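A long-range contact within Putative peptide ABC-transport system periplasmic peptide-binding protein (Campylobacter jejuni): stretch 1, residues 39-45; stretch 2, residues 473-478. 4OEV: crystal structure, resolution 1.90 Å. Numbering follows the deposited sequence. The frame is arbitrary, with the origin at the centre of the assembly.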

# COMPACT_ATOMS: atom_id res chain seq x y z
N ARG A 39 -13.67 8.81 -6.71
CA ARG A 39 -13.69 7.39 -6.31
C ARG A 39 -13.33 6.55 -7.54
O ARG A 39 -13.17 7.10 -8.63
N PHE A 40 -13.18 5.23 -7.38
CA PHE A 40 -12.86 4.35 -8.50
C PHE A 40 -13.86 3.20 -8.58
O PHE A 40 -14.24 2.67 -7.53
N ASP A 41 -14.23 2.79 -9.80
CA ASP A 41 -15.21 1.70 -9.97
C ASP A 41 -14.50 0.36 -10.16
O ASP A 41 -13.29 0.27 -9.90
N GLU A 42 -15.22 -0.67 -10.59
CA GLU A 42 -14.63 -2.01 -10.64
C GLU A 42 -13.52 -2.10 -11.67
O GLU A 42 -12.71 -3.03 -11.64
N ASN A 43 -13.53 -1.16 -12.61
CA ASN A 43 -12.50 -1.07 -13.63
C ASN A 43 -11.33 -0.14 -13.25
O ASN A 43 -10.51 0.15 -14.11
N MET A 44 -11.29 0.30 -11.99
CA MET A 44 -10.38 1.34 -11.48
C MET A 44 -10.47 2.64 -12.28
O MET A 44 -9.50 3.39 -12.41
N SER A 45 -11.66 2.93 -12.78
CA SER A 45 -11.91 4.20 -13.49
C SER A 45 -12.21 5.28 -12.49
O SER A 45 -12.98 5.05 -11.57
N ILE A 473 -20.33 -9.16 -3.85
CA ILE A 473 -18.89 -8.86 -3.87
C ILE A 473 -18.43 -8.63 -5.29
O ILE A 473 -18.73 -9.40 -6.19
N LYS A 474 -17.74 -7.52 -5.49
CA LYS A 474 -17.15 -7.22 -6.78
C LYS A 474 -15.63 -7.17 -6.66
O LYS A 474 -15.12 -6.63 -5.67
N THR A 475 -14.92 -7.71 -7.66
CA THR A 475 -13.46 -7.63 -7.67
C THR A 475 -13.02 -6.34 -8.31
O THR A 475 -13.79 -5.69 -9.04
N ARG A 476 -11.78 -5.96 -8.00
CA ARG A 476 -11.05 -4.98 -8.78
C ARG A 476 -9.57 -5.13 -8.43
O ARG A 476 -9.19 -5.94 -7.56
N THR A 477 -8.72 -4.42 -9.16
CA THR A 477 -7.29 -4.55 -8.94
C THR A 477 -6.95 -4.00 -7.56
O THR A 477 -7.18 -2.82 -7.27
N LEU A 478 -6.43 -4.88 -6.72
CA LEU A 478 -6.15 -4.54 -5.33
C LEU A 478 -4.78 -3.87 -5.19
O LEU A 478 -3.99 -3.81 -6.16

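This is a small, water-bridged contact in which one extended arginine from an irregular segment lies along a tight turn more than 430 residues away in sequence, with no direct hydrogen bond between the two stretches. Asp41 to Met44 form a type I beta turn, closed by Met44 N to Asp41 O at 2.9 Å. The CA-to-CB bond of Asp41 points away from the partner, and with chi1 in p its carboxylate serves its own loop: Asp41 OD1 accepts from Asn43 N at 2.9 Å and from Ser45 N at 3.0 Å. The turn is thus braced from within.

Arg476 lies against this turn and the strand residue before it. Its CA-to-CB bond points toward the turn, and chi1 p followed by t at chi2 and chi3 stretches the chain along it. Arg476 CB lies 3.3 Å from Glu42 O, Arg476 CD 3.6 Å from Asp41 O, and Arg476 NH2 2.8 Å from Phe40 O. That last approach is short, but its angle is too poor for a hydrogen bond, although the carbonyl sits at the guanidinium edge, near its plane. Water 1 adds a link there, accepting from Phe40 N at 3.0 Å and, weakly, from Arg476 NH2 at 3.4 Å.

Met44 supplies the nonpolar cover. Its chi1 of -147° lies between wells, and p at chi2 and chi3 curls the thioether so that the end of the side chain comes nearer the other stretch than its sideways CB would suggest. Met44 SD lies over one face of the guanidinium, Met44 CE packs 3.6 Å from Arg476 CD, and Met44 CE also reaches 3.2 Å from Thr477 O. Phe40 contributes less: its CB points toward the partner and comes within 3.8 Å of Arg476 NH2, but chi1 m leads the ring away.

At Glu42, water takes over the polar work. Glu42 O accepts from water 2 at 3.0 Å and from water 3 at 2.8 Å; water 2 in turn accepts from Thr477 N at 3.1 Å, and water 3 donates to Thr475 O at 2.7 Å. Glu42 CB lies 3.8 Å from Thr475 O; beyond it the side chain has chi1 p and chi2 between wells at -104°. Lys474 extends with chi1 m and the rest t, leaving Lys474 NZ 4.2 Å from Glu42 OE2: opposite charges near each other, but too far for a salt bridge.

The rule: a self-braced turn, an arginine laid along it, a methionine over the guanidinium, and two waters joining the backbones at Glu42.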

# COMPACT_ATOMS: atom_id res chain seq x y z
CB ARG A 39 -15.06 7.00 -5.76
CG ARG A 39 -16.13 6.97 -6.85
CD ARG A 39 -17.51 6.73 -6.30
NE ARG A 39 -18.48 7.08 -7.33
CZ ARG A 39 -18.93 6.25 -8.28
NH1 ARG A 39 -19.82 6.70 -9.17
NH2 ARG A 39 -18.55 4.96 -8.32
CB PHE A 40 -11.44 3.79 -8.37
CG PHE A 40 -10.42 4.85 -8.08
CD1 PHE A 40 -9.88 5.59 -9.12
CD2 PHE A 40 -10.04 5.12 -6.77
CE1 PHE A 40 -8.96 6.62 -8.86
CE2 PHE A 40 -9.12 6.14 -6.51
CZ PHE A 40 -8.58 6.89 -7.56
CB ASP A 41 -16.19 2.00 -11.12
CG ASP A 41 -15.52 2.07 -12.50
OD1 ASP A 41 -14.35 1.65 -12.65
OD2 ASP A 41 -16.19 2.57 -13.45
CB GLU A 42 -15.68 -3.07 -10.96
CG GLU A 42 -16.47 -2.72 -12.18
CD GLU A 42 -17.85 -2.22 -11.82
OE1 GLU A 42 -17.91 -1.24 -11.07
OE2 GLU A 42 -18.85 -2.80 -12.28
CB ASN A 43 -13.13 -0.60 -14.93
CG ASN A 43 -14.23 -1.50 -15.39
OD1 ASN A 43 -15.33 -1.04 -15.71
ND2 ASN A 43 -13.96 -2.79 -15.39
CB MET A 44 -8.95 0.83 -11.44
CG MET A 44 -8.11 1.41 -10.27
SD MET A 44 -8.80 0.97 -8.66
CE MET A 44 -8.95 -0.73 -8.94
CB SER A 45 -13.10 4.07 -14.44
OG SER A 45 -12.81 3.12 -15.45
CB ILE A 473 -18.06 -9.98 -3.22
CG1 ILE A 473 -18.52 -10.20 -1.78
CG2 ILE A 473 -16.56 -9.61 -3.23
CD1 ILE A 473 -17.88 -11.46 -1.15
CB LYS A 474 -17.67 -5.89 -7.32
CG LYS A 474 -19.16 -5.91 -7.74
CD LYS A 474 -19.51 -4.51 -8.26
CE LYS A 474 -20.94 -4.41 -8.80
NZ LYS A 474 -21.33 -2.97 -8.88
CB THR A 475 -12.81 -8.77 -8.46
OG1 THR A 475 -13.26 -8.69 -9.82
CG2 THR A 475 -13.17 -10.15 -7.88
CB ARG A 476 -11.58 -3.56 -8.57
CG ARG A 476 -11.37 -2.96 -7.20
CD ARG A 476 -11.91 -1.49 -7.12
NE ARG A 476 -11.24 -0.86 -6.00
CZ ARG A 476 -11.54 0.32 -5.46
NH1 ARG A 476 -10.82 0.73 -4.42
NH2 ARG A 476 -12.55 1.04 -5.93
CB THR A 477 -6.51 -3.86 -10.05
OG1 THR A 477 -6.92 -4.45 -11.28
CG2 THR A 477 -4.98 -4.09 -9.90
CB LEU A 478 -6.21 -5.81 -4.44
CG LEU A 478 -7.58 -6.52 -4.47
CD1 LEU A 478 -7.66 -7.64 -3.45
CD2 LEU A 478 -8.79 -5.50 -4.30
O HOH W 1 -12.78 4.17 -4.62
O HOH W 2 -9.76 -3.11 -11.82
O HOH W 3 -12.98 -5.80 -11.58